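Local structure of glutamate racemase (Francisella tularensis subsp. tularensis, 3OUT) at residues B[234-245]-B[257-265]; B[5-15]-B[69-80]. The protein belongs to the aspartate/glutamate racemase family of alpha/beta enzymes and holds D-glutamic acid in a pocket at the ends of its parallel strands. All coordinates share one frame; numbering follows the deposited sequence.

Interaction 1: residues B[234-245]-B[257-265]; sequences YRFYVTDIPLKF and MQHLEIVSL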
loop_
_atom_site.group_PDB
_atom_site.type_symbol
_atom_site.label_atom_id
_atom_site.label_comp_id
_atom_site.label_asym_id
_atom_site.label_seq_id
_atom_site.Cartn_x
_atom_site.Cartn_y
_atom_site.Cartn_z
ATOM N N TYR B 234 -26.303 0.840 4.346
ATOM C CA TYR B 234 -25.231 -0.140 4.552
ATOM C C TYR B 234 -24.210 -0.033 3.433
ATOM O O TYR B 234 -24.519 -0.380 2.269
ATOM C CB TYR B 234 -25.787 -1.535 4.593
ATOM C CG TYR B 234 -26.895 -1.710 5.619
ATOM C CD1 TYR B 234 -26.632 -1.593 6.967
ATOM C CD2 TYR B 234 -28.197 -1.927 5.220
ATOM C CE1 TYR B 234 -27.640 -1.725 7.921
ATOM C CE2 TYR B 234 -29.209 -2.067 6.154
ATOM C CZ TYR B 234 -28.923 -1.993 7.505
ATOM O OH TYR B 234 -29.959 -2.101 8.440
ATOM N N ARG B 235 -22.985 0.404 3.764
ATOM C CA ARG B 235 -21.955 0.665 2.726
ATOM C C ARG B 235 -20.823 -0.307 2.973
ATOM O O ARG B 235 -20.406 -0.465 4.103
ATOM C CB ARG B 235 -21.417 2.093 2.789
ATOM C CG ARG B 235 -22.368 3.148 2.277
ATOM C CD ARG B 235 -21.760 4.537 2.278
ATOM N NE ARG B 235 -21.865 5.200 3.595
ATOM C CZ ARG B 235 -21.124 6.229 4.045
ATOM N NH1 ARG B 235 -20.154 6.762 3.315
ATOM N NH2 ARG B 235 -21.385 6.755 5.259
ATOM N N PHE B 236 -20.364 -0.964 1.918
ATOM C CA PHE B 236 -19.298 -1.954 2.015
ATOM C C PHE B 236 -18.151 -1.367 1.230
ATOM O O PHE B 236 -18.200 -1.318 -0.010
ATOM C CB PHE B 236 -19.723 -3.320 1.488
ATOM C CG PHE B 236 -20.920 -3.894 2.263
ATOM C CD1 PHE B 236 -22.207 -3.545 1.917
ATOM C CD2 PHE B 236 -20.723 -4.720 3.364
ATOM C CE1 PHE B 236 -23.281 -4.010 2.662
ATOM C CE2 PHE B 236 -21.805 -5.203 4.077
ATOM C CZ PHE B 236 -23.046 -4.865 3.733
ATOM N N TYR B 237 -17.156 -0.872 1.952
ATOM C CA TYR B 237 -15.971 -0.281 1.336
ATOM C C TYR B 237 -14.827 -1.263 1.400
ATOM O O TYR B 237 -14.499 -1.773 2.473
ATOM C CB TYR B 237 -15.588 0.976 2.084
ATOM C CG TYR B 237 -16.446 2.192 1.804
ATOM C CD1 TYR B 237 -16.788 2.564 0.497
ATOM C CD2 TYR B 237 -16.825 3.018 2.843
ATOM C CE1 TYR B 237 -17.528 3.749 0.256
ATOM C CE2 TYR B 237 -17.543 4.174 2.641
ATOM C CZ TYR B 237 -17.909 4.543 1.343
ATOM O OH TYR B 237 -18.596 5.743 1.127
ATOM N N VAL B 238 -14.242 -1.588 0.237
ATOM C CA VAL B 238 -13.211 -2.586 0.176
ATOM C C VAL B 238 -12.063 -2.123 -0.723
ATOM O O VAL B 238 -12.281 -1.364 -1.690
ATOM C CB VAL B 238 -13.788 -3.965 -0.302
ATOM C CG1 VAL B 238 -14.791 -4.488 0.729
ATOM C CG2 VAL B 238 -14.486 -3.841 -1.676
ATOM N N THR B 239 -10.853 -2.610 -0.426
ATOM C CA THR B 239 -9.682 -2.231 -1.224
ATOM C C THR B 239 -9.409 -3.166 -2.411
ATOM O O THR B 239 -8.518 -2.900 -3.193
ATOM C CB THR B 239 -8.417 -2.153 -0.342
ATOM O OG1 THR B 239 -8.257 -3.391 0.333
ATOM C CG2 THR B 239 -8.559 -1.016 0.691
ATOM N N ASP B 240 -10.191 -4.231 -2.540
ATOM C CA ASP B 240 -10.171 -5.041 -3.784
ATOM C C ASP B 240 -11.493 -5.750 -3.940
ATOM O O ASP B 240 -12.202 -5.995 -2.947
ATOM C CB ASP B 240 -9.065 -6.079 -3.720
ATOM C CG ASP B 240 -8.756 -6.674 -5.081
ATOM O OD1 ASP B 240 -9.023 -5.946 -6.078
ATOM O OD2 ASP B 240 -8.311 -7.851 -5.149
ATOM N N ILE B 241 -11.826 -6.072 -5.196
ATOM C CA ILE B 241 -13.011 -6.873 -5.490
ATOM C C ILE B 241 -12.559 -7.955 -6.460
ATOM O O ILE B 241 -12.697 -7.813 -7.685
ATOM C CB ILE B 241 -14.228 -6.026 -6.003
ATOM C CG1 ILE B 241 -14.570 -4.973 -4.945
ATOM C CG2 ILE B 241 -15.399 -6.952 -6.337
ATOM C CD1 ILE B 241 -15.567 -3.937 -5.404
ATOM N N PRO B 242 -12.013 -9.052 -5.923
ATOM C CA PRO B 242 -11.734 -10.223 -6.764
ATOM C C PRO B 242 -12.994 -11.035 -7.068
ATOM O O PRO B 242 -14.035 -10.871 -6.416
ATOM C CB PRO B 242 -10.763 -11.034 -5.917
ATOM C CG PRO B 242 -11.200 -10.716 -4.514
ATOM C CD PRO B 242 -11.661 -9.289 -4.502
ATOM N N LEU B 243 -12.903 -11.922 -8.042
ATOM C CA LEU B 243 -14.088 -12.615 -8.517
ATOM C C LEU B 243 -14.836 -13.391 -7.446
ATOM O O LEU B 243 -16.047 -13.441 -7.484
ATOM C CB LEU B 243 -13.679 -13.571 -9.633
ATOM C CG LEU B 243 -14.684 -14.073 -10.610
ATOM C CD1 LEU B 243 -15.388 -12.927 -11.358
ATOM C CD2 LEU B 243 -13.914 -15.017 -11.564
ATOM N N LYS B 244 -14.120 -13.994 -6.496
ATOM C CA LYS B 244 -14.787 -14.784 -5.456
ATOM C C LYS B 244 -15.352 -13.959 -4.309
ATOM O O LYS B 244 -16.011 -14.534 -3.443
ATOM C CB LYS B 244 -13.900 -15.938 -4.951
ATOM C CG LYS B 244 -13.981 -17.156 -5.882
ATOM C CD LYS B 244 -13.614 -18.519 -5.220
ATOM C CE LYS B 244 -12.105 -18.808 -5.339
ATOM N NZ LYS B 244 -11.698 -20.244 -5.385
ATOM N N PHE B 245 -15.152 -12.640 -4.294
ATOM C CA PHE B 245 -15.513 -11.857 -3.112
ATOM C C PHE B 245 -17.011 -11.833 -2.787
ATOM O O PHE B 245 -17.430 -12.018 -1.636
ATOM C CB PHE B 245 -14.933 -10.444 -3.189
ATOM C CG PHE B 245 -15.337 -9.578 -2.021
ATOM C CD1 PHE B 245 -14.909 -9.890 -0.745
ATOM C CD2 PHE B 245 -16.197 -8.525 -2.191
ATOM C CE1 PHE B 245 -15.268 -9.127 0.362
ATOM C CE2 PHE B 245 -16.568 -7.752 -1.104
ATOM C CZ PHE B 245 -16.110 -8.077 0.200
HETATM N N MSE B 257 -24.668 -7.780 -0.307
HETATM C CA MSE B 257 -23.874 -6.552 -0.164
HETATM C C MSE B 257 -24.251 -5.614 -1.301
HETATM O O MSE B 257 -23.506 -5.454 -2.268
HETATM C CB MSE B 257 -22.389 -6.812 -0.251
HETATM C CG MSE B 257 -21.801 -7.563 0.886
HETATM SE SE MSE B 257 -19.820 -7.746 0.663
HETATM C CE MSE B 257 -19.781 -9.007 -0.856
ATOM N N GLN B 258 -25.354 -4.928 -1.105
ATOM C CA GLN B 258 -25.984 -4.160 -2.182
ATOM C C GLN B 258 -25.211 -2.899 -2.562
ATOM O O GLN B 258 -25.089 -2.636 -3.767
ATOM C CB GLN B 258 -27.404 -3.796 -1.782
ATOM C CG GLN B 258 -28.112 -2.789 -2.687
ATOM C CD GLN B 258 -28.563 -3.362 -3.994
ATOM O OE1 GLN B 258 -27.749 -3.857 -4.814
ATOM N NE2 GLN B 258 -29.884 -3.322 -4.213
ATOM N N HIS B 259 -24.686 -2.128 -1.589
ATOM C CA HIS B 259 -23.888 -0.937 -1.951
ATOM C C HIS B 259 -22.405 -1.194 -1.656
ATOM O O HIS B 259 -21.970 -1.144 -0.508
ATOM C CB HIS B 259 -24.404 0.310 -1.261
ATOM C CG HIS B 259 -25.853 0.562 -1.537
ATOM N ND1 HIS B 259 -26.858 0.094 -0.721
ATOM C CD2 HIS B 259 -26.462 1.166 -2.581
ATOM C CE1 HIS B 259 -28.031 0.449 -1.233
ATOM N NE2 HIS B 259 -27.815 1.105 -2.357
ATOM N N LEU B 260 -21.669 -1.495 -2.717
ATOM C CA LEU B 260 -20.271 -1.955 -2.665
ATOM C C LEU B 260 -19.405 -0.985 -3.457
ATOM O O LEU B 260 -19.757 -0.628 -4.582
ATOM C CB LEU B 260 -20.193 -3.341 -3.295
ATOM C CG LEU B 260 -18.896 -4.084 -3.371
ATOM C CD1 LEU B 260 -18.332 -4.287 -1.963
ATOM C CD2 LEU B 260 -19.091 -5.404 -4.100
ATOM N N GLU B 261 -18.293 -0.527 -2.875
ATOM C CA GLU B 261 -17.443 0.434 -3.584
ATOM C C GLU B 261 -15.948 0.120 -3.341
ATOM O O GLU B 261 -15.542 -0.187 -2.223
ATOM C CB GLU B 261 -17.757 1.886 -3.214
ATOM C CG GLU B 261 -16.749 2.866 -3.852
ATOM C CD GLU B 261 -17.172 4.295 -3.793
ATOM O OE1 GLU B 261 -18.364 4.543 -4.084
ATOM O OE2 GLU B 261 -16.302 5.190 -3.594
ATOM N N ILE B 262 -15.164 0.135 -4.428
ATOM C CA ILE B 262 -13.722 0.017 -4.370
ATOM C C ILE B 262 -13.092 1.342 -3.931
ATOM O O ILE B 262 -13.335 2.394 -4.530
ATOM C CB ILE B 262 -13.157 -0.548 -5.728
ATOM C CG1 ILE B 262 -11.653 -0.789 -5.665
ATOM C CG2 ILE B 262 -13.468 0.352 -6.920
ATOM C CD1 ILE B 262 -11.291 -2.046 -5.032
ATOM N N VAL B 263 -12.305 1.271 -2.870
ATOM C CA VAL B 263 -11.595 2.409 -2.317
ATOM C C VAL B 263 -10.107 2.095 -2.200
ATOM O O VAL B 263 -9.649 0.958 -2.403
ATOM C CB VAL B 263 -12.178 2.794 -0.923
ATOM C CG1 VAL B 263 -13.721 3.087 -1.023
ATOM C CG2 VAL B 263 -11.854 1.736 0.099
ATOM N N SER B 264 -9.342 3.152 -1.923
ATOM C CA SER B 264 -7.913 3.075 -1.745
ATOM C C SER B 264 -7.479 3.668 -0.431
ATOM O O SER B 264 -8.028 4.698 0.035
ATOM C CB SER B 264 -7.235 3.844 -2.878
ATOM O OG SER B 264 -5.830 3.741 -2.769
ATOM N N LEU B 265 -6.487 3.011 0.167
ATOM C CA LEU B 265 -5.802 3.506 1.364
ATOM C C LEU B 265 -4.498 4.238 1.014
ATOM O O LEU B 265 -3.739 4.568 1.925
ATOM C CB LEU B 265 -5.579 2.385 2.367
ATOM C CG LEU B 265 -6.870 1.832 2.994
ATOM C CD1 LEU B 265 -6.571 0.550 3.831
ATOM C CD2 LEU B 265 -7.604 2.885 3.816
HETATM O O HOH W 1 -25.795 -2.195 0.917
HETATM O O HOH W 2 -17.579 6.687 -1.272
HETATM O O HOH W 3 -7.934 0.029 -4.361
#
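Met-257 lies across Phe-236 at the heart of this beta-alpha-beta unit, in which strand 234-238, helix 245-253 and strand 259-262 follow one another and the two strands pair in parallel. Its CG sits 3.8 Å from the centroid of the Phe-236 ring, almost on the ring normal, a CH-pi contact over the face. An extended chi2 (-177°) carries the selenium of this selenomethionine on toward the Phe-245 ring, making oblique Met-aromatic contacts with both rings, and the bend at chi3 (-70°) turns CE to within 3.5 Å of Phe-245 CE2. Leu-260 extends the same apolar face: CD1 packs against Phe-236 CB and Val-238 CG2, while CG meets the tip of Ile-241, CD1, at 3.9 Å. Leu-20 of helix 20-29 covers both Phe-236 and Met-257.

Four backbone hydrogen bonds hold the strands, ending with Val-263 N to Val-238 O at 2.9 Å. On the opposite face Tyr-237 and Glu-261 run side by side, ring and carboxylate planes 73° apart, with Glu-261 CB at the ring edge. Arg-235 NH1 donates to Tyr-237 OH, and Arg-51 of the third subunit also reaches that hydroxyl. Glu-261 OE1 accepts from Leu-243 N of the second subunit, so this polar face is built into the assembly. A water 2.8 Å from Tyr-237 OH donates to Glu-261 OE2, which also accepts from Arg-51 N of the third subunit.

Interaction 2: residues B[5-15]-B[69-80]; sequences LDNRPIGVFDS and EVKAIIIACNTI. With DGL (D-glutamic acid), chain E.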
loop_
_atom_site.group_PDB
_atom_site.type_symbol
_atom_site.label_atom_id
_atom_site.label_comp_id
_atom_site.label_asym_id
_atom_site.label_seq_id
_atom_site.Cartn_x
_atom_site.Cartn_y
_atom_site.Cartn_z
ATOM N N LEU B 5 -24.241 13.587 16.525
ATOM C CA LEU B 5 -23.497 12.279 16.676
ATOM C C LEU B 5 -24.432 11.067 16.506
ATOM O O LEU B 5 -24.053 10.038 15.917
ATOM C CB LEU B 5 -22.825 12.220 18.041
ATOM C CG LEU B 5 -21.605 11.336 18.284
ATOM C CD1 LEU B 5 -20.553 11.391 17.144
ATOM C CD2 LEU B 5 -20.963 11.745 19.651
ATOM N N ASP B 6 -25.658 11.203 17.008
ATOM C CA ASP B 6 -26.654 10.119 16.966
ATOM C C ASP B 6 -26.841 9.461 15.612
ATOM O O ASP B 6 -27.094 8.251 15.531
ATOM C CB ASP B 6 -28.044 10.676 17.327
ATOM C CG ASP B 6 -28.175 11.113 18.748
ATOM O OD1 ASP B 6 -27.284 10.838 19.573
ATOM O OD2 ASP B 6 -29.236 11.731 19.039
ATOM N N ASN B 7 -26.828 10.267 14.559
ATOM C CA ASN B 7 -27.199 9.790 13.223
ATOM C C ASN B 7 -25.981 9.485 12.335
ATOM O O ASN B 7 -26.098 9.339 11.125
ATOM C CB ASN B 7 -28.167 10.783 12.566
ATOM C CG ASN B 7 -29.498 10.822 13.278
ATOM O OD1 ASN B 7 -29.907 9.842 13.889
ATOM N ND2 ASN B 7 -30.177 11.967 13.229
ATOM N N ARG B 8 -24.811 9.385 12.960
ATOM C CA ARG B 8 -23.611 8.947 12.281
ATOM C C ARG B 8 -23.600 7.419 12.211
ATOM O O ARG B 8 -24.257 6.752 13.036
ATOM C CB ARG B 8 -22.380 9.477 13.018
ATOM C CG ARG B 8 -22.141 10.959 12.735
ATOM C CD ARG B 8 -21.165 11.632 13.699
ATOM N NE ARG B 8 -21.311 13.081 13.582
ATOM C CZ ARG B 8 -20.353 13.973 13.814
ATOM N NH1 ARG B 8 -19.148 13.586 14.200
ATOM N NH2 ARG B 8 -20.615 15.262 13.653
ATOM N N PRO B 9 -22.878 6.856 11.223
ATOM C CA PRO B 9 -22.817 5.399 11.058
ATOM C C PRO B 9 -21.911 4.728 12.080
ATOM O O PRO B 9 -21.005 5.355 12.661
ATOM C CB PRO B 9 -22.247 5.223 9.648
ATOM C CG PRO B 9 -21.421 6.454 9.402
ATOM C CD PRO B 9 -22.003 7.555 10.259
ATOM N N ILE B 10 -22.139 3.430 12.258
ATOM C CA ILE B 10 -21.250 2.530 13.001
ATOM C C ILE B 10 -20.207 2.014 11.996
ATOM O O ILE B 10 -20.555 1.668 10.880
ATOM C CB ILE B 10 -22.049 1.322 13.522
ATOM C CG1 ILE B 10 -23.083 1.772 14.546
ATOM C CG2 ILE B 10 -21.124 0.259 14.134
ATOM C CD1 ILE B 10 -24.201 0.731 14.799
ATOM N N GLY B 11 -18.946 2.000 12.399
ATOM C CA GLY B 11 -17.872 1.441 11.590
ATOM C C GLY B 11 -17.585 0.017 12.007
ATOM O O GLY B 11 -17.269 -0.232 13.176
ATOM N N VAL B 12 -17.651 -0.904 11.056
ATOM C CA VAL B 12 -17.248 -2.245 11.275
ATOM C C VAL B 12 -15.898 -2.456 10.570
ATOM O O VAL B 12 -15.803 -2.384 9.336
ATOM C CB VAL B 12 -18.288 -3.301 10.755
ATOM C CG1 VAL B 12 -17.706 -4.714 10.909
ATOM C CG2 VAL B 12 -19.647 -3.127 11.426
ATOM N N PHE B 13 -14.875 -2.680 11.400
ATOM C CA PHE B 13 -13.451 -2.682 11.033
ATOM C C PHE B 13 -12.942 -4.117 10.898
ATOM O O PHE B 13 -12.835 -4.834 11.896
ATOM C CB PHE B 13 -12.756 -1.888 12.142
ATOM C CG PHE B 13 -11.281 -1.512 11.898
ATOM C CD1 PHE B 13 -10.403 -2.302 11.175
ATOM C CD2 PHE B 13 -10.777 -0.359 12.474
ATOM C CE1 PHE B 13 -9.084 -1.917 11.044
ATOM C CE2 PHE B 13 -9.462 0.005 12.367
ATOM C CZ PHE B 13 -8.622 -0.736 11.618
ATOM N N ASP B 14 -12.660 -4.542 9.659
ATOM C CA ASP B 14 -12.249 -5.919 9.399
ATOM C C ASP B 14 -10.905 -5.903 8.690
ATOM O O ASP B 14 -10.501 -4.904 8.060
ATOM C CB ASP B 14 -13.304 -6.591 8.498
ATOM C CG ASP B 14 -13.240 -8.107 8.475
ATOM O OD1 ASP B 14 -12.498 -8.739 9.289
ATOM O OD2 ASP B 14 -13.971 -8.681 7.593
ATOM N N SER B 15 -10.249 -7.047 8.751
ATOM C CA SER B 15 -9.168 -7.356 7.812
ATOM C C SER B 15 -9.832 -7.687 6.460
ATOM O O SER B 15 -9.582 -7.023 5.444
ATOM C CB SER B 15 -8.308 -8.508 8.362
ATOM O OG SER B 15 -9.160 -9.537 8.864
ATOM N N GLU B 69 -16.453 9.950 9.885
ATOM C CA GLU B 69 -17.163 10.434 11.081
ATOM C C GLU B 69 -18.132 9.374 11.609
ATOM O O GLU B 69 -19.331 9.647 11.835
ATOM C CB GLU B 69 -17.833 11.787 10.854
ATOM C CG GLU B 69 -16.831 12.895 10.617
ATOM C CD GLU B 69 -17.462 14.262 10.393
ATOM O OE1 GLU B 69 -18.484 14.393 9.690
ATOM O OE2 GLU B 69 -16.932 15.199 10.985
ATOM N N VAL B 70 -17.620 8.142 11.769
ATOM C CA VAL B 70 -18.377 7.104 12.477
ATOM C C VAL B 70 -18.581 7.520 13.939
ATOM O O VAL B 70 -17.718 8.195 14.505
ATOM C CB VAL B 70 -17.718 5.715 12.393
ATOM C CG1 VAL B 70 -17.666 5.215 10.915
ATOM C CG2 VAL B 70 -16.293 5.709 13.010
ATOM N N LYS B 71 -19.657 7.064 14.575
ATOM C CA LYS B 71 -19.868 7.345 16.029
ATOM C C LYS B 71 -19.253 6.308 16.969
ATOM O O LYS B 71 -19.093 6.557 18.169
ATOM C CB LYS B 71 -21.352 7.497 16.384
ATOM C CG LYS B 71 -22.188 6.297 16.092
ATOM C CD LYS B 71 -23.682 6.622 16.366
ATOM C CE LYS B 71 -24.548 5.497 15.994
ATOM N NZ LYS B 71 -26.026 5.893 16.268
ATOM N N ALA B 72 -18.901 5.152 16.408
ATOM C CA ALA B 72 -18.325 4.039 17.152
ATOM C C ALA B 72 -17.678 3.093 16.142
ATOM O O ALA B 72 -18.089 3.021 14.993
ATOM C CB ALA B 72 -19.399 3.257 17.972
ATOM N N ILE B 73 -16.680 2.383 16.610
ATOM C CA ILE B 73 -15.992 1.345 15.842
ATOM C C ILE B 73 -16.114 0.021 16.565
ATOM O O ILE B 73 -15.910 -0.035 17.743
ATOM C CB ILE B 73 -14.527 1.716 15.640
ATOM C CG1 ILE B 73 -14.429 2.897 14.675
ATOM C CG2 ILE B 73 -13.707 0.510 15.067
ATOM C CD1 ILE B 73 -13.090 3.606 14.677
ATOM N N ILE B 74 -16.414 -1.046 15.823
ATOM C CA ILE B 74 -16.228 -2.384 16.311
ATOM C C ILE B 74 -15.163 -3.067 15.463
ATOM O O ILE B 74 -15.298 -3.152 14.231
ATOM C CB ILE B 74 -17.552 -3.185 16.331
ATOM C CG1 ILE B 74 -17.332 -4.676 16.635
ATOM C CG2 ILE B 74 -18.332 -3.027 15.037
ATOM C CD1 ILE B 74 -18.648 -5.289 17.255
ATOM N N ILE B 75 -14.122 -3.551 16.116
ATOM C CA ILE B 75 -13.081 -4.350 15.406
ATOM C C ILE B 75 -13.554 -5.799 15.366
ATOM O O ILE B 75 -13.606 -6.496 16.390
ATOM C CB ILE B 75 -11.733 -4.248 16.085
ATOM C CG1 ILE B 75 -11.337 -2.776 16.284
ATOM C CG2 ILE B 75 -10.695 -5.072 15.280
ATOM C CD1 ILE B 75 -9.921 -2.594 16.940
ATOM N N ALA B 76 -13.986 -6.208 14.185
ATOM C CA ALA B 76 -14.574 -7.547 13.931
ATOM C C ALA B 76 -13.539 -8.664 13.868
ATOM O O ALA B 76 -13.862 -9.868 14.095
ATOM C CB ALA B 76 -15.389 -7.513 12.641
ATOM N N CYS B 77 -12.302 -8.267 13.551
ATOM C CA CYS B 77 -11.192 -9.168 13.271
ATOM C C CYS B 77 -10.403 -9.427 14.550
ATOM O O CYS B 77 -9.952 -8.485 15.226
ATOM C CB CYS B 77 -10.271 -8.516 12.240
ATOM S SG CYS B 77 -8.812 -9.525 11.874
ATOM N N ASN B 78 -10.224 -10.701 14.888
ATOM C CA ASN B 78 -9.449 -11.067 16.047
ATOM C C ASN B 78 -7.965 -10.727 15.911
ATOM O O ASN B 78 -7.295 -10.411 16.894
ATOM C CB ASN B 78 -9.566 -12.564 16.348
ATOM C CG ASN B 78 -10.936 -12.975 16.853
ATOM O OD1 ASN B 78 -11.168 -13.092 18.088
ATOM N ND2 ASN B 78 -11.846 -13.239 15.916
ATOM N N THR B 79 -7.457 -10.790 14.691
ATOM C CA THR B 79 -6.038 -10.556 14.414
ATOM C C THR B 79 -5.735 -9.070 14.622
ATOM O O THR B 79 -4.800 -8.727 15.328
ATOM C CB THR B 79 -5.627 -11.035 12.968
ATOM O OG1 THR B 79 -5.940 -12.422 12.817
ATOM C CG2 THR B 79 -4.161 -10.741 12.703
ATOM N N ILE B 80 -6.555 -8.179 14.066
ATOM C CA ILE B 80 -6.402 -6.732 14.338
ATOM C C ILE B 80 -6.618 -6.428 15.826
ATOM O O ILE B 80 -5.848 -5.681 16.424
ATOM C CB ILE B 80 -7.365 -5.892 13.464
ATOM C CG1 ILE B 80 -7.043 -6.098 11.980
ATOM C CG2 ILE B 80 -7.262 -4.375 13.817
ATOM C CD1 ILE B 80 -8.090 -5.471 10.998
HETATM N N DGL E . -9.624 -12.163 7.974
HETATM C CA DGL E . -8.629 -13.088 8.622
HETATM C C DGL E . -7.257 -12.869 8.053
HETATM O O DGL E . -7.019 -11.807 7.435
HETATM C CB DGL E . -8.505 -12.906 10.130
HETATM C CG DGL E . -9.827 -12.967 10.909
HETATM C CD DGL E . -9.675 -13.056 12.415
HETATM O OE1 DGL E . -8.548 -13.241 12.911
HETATM O OE2 DGL E . -10.732 -12.979 13.103
HETATM O OXT DGL E . -6.346 -13.707 8.262
HETATM O O HOH W 4 -18.058 11.456 14.812
#
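Ser-15 OG stands 3.0 Å from Cys-77 SG, and around this pair both segments supply groups to D-glutamic acid. The ligand nitrogen donates to Ser-15 OG at 2.8 Å, while its side-chain carboxylate is held by the start of helix 78-92: OE2 takes Asn-78 N and Asn-78 ND2, and OE1 takes Thr-79 OG1 at 2.7 Å, with a weak bond from Thr-79 N. Tyr-46, Gly-47 and Thr-187 add backbone N-H groups to the ligand. Cys-77 is the N-cap; with SG anti to the backbone N (chi1 177°), the sulfur accepts from Ile-80 N and also lies 3.7 Å from ligand CD.

At the other end of the strands, Lys-71 runs fully extended beyond CG along the 5-9 backbone, so that NZ donates to Asp-6 O at 2.7 Å, tilted 34° from the carbonyl plane. Glu-33 and Leu-224 O complete its grip. In one modelled conformer the Arg-8 guanidinium turns a face to the Glu-69 carboxylate, beyond salt-bridge range; that carboxylate is engaged by His-133 and Asn-126 of the third subunit.

Between these ends strands 10-14 and 72-75 pair in parallel within the central sheet, from Lys-71 N to Pro-9 O through to Ala-76 N to Phe-13 O. Val-12 and Ile-74 lie alongside each other on one face, CG2 to CG2 3.8 Å. On the other, Ile-73 CG2 meets the Phe-13 ring at its edge, and Ile-80 CD1 comes 3.7 Å from Phe-13 CE1. The parallel pairing thus sets Ser-15 beside the helix start, where backbone N-H groups and the helix dipole would favour a bound carboxylate.

Overall arrangement
Interactions 1 and 2 belong to the same six-stranded parallel sheet, in which strand 35-39 lies between strands 10-14 and 234-238. Interaction 2 pairs two inner strands; interaction 1 includes 259-262, outermost within the chain. Both are largely buried, but interaction 2 lies nearer the chain centre and ends in the ligand pocket, whereas much of the polar face of interaction 1 is covered by other subunits. Both touch the third subunit, interaction 2 only at its Arg-8/Glu-69 end. Their chemistry differs: a methionine side chain (modelled as selenomethionine) touching two aromatic rings in one, mainly branched aliphatic side chains round a single phenylalanine in the other. Arg-235 packs on Pro-9 where they touch.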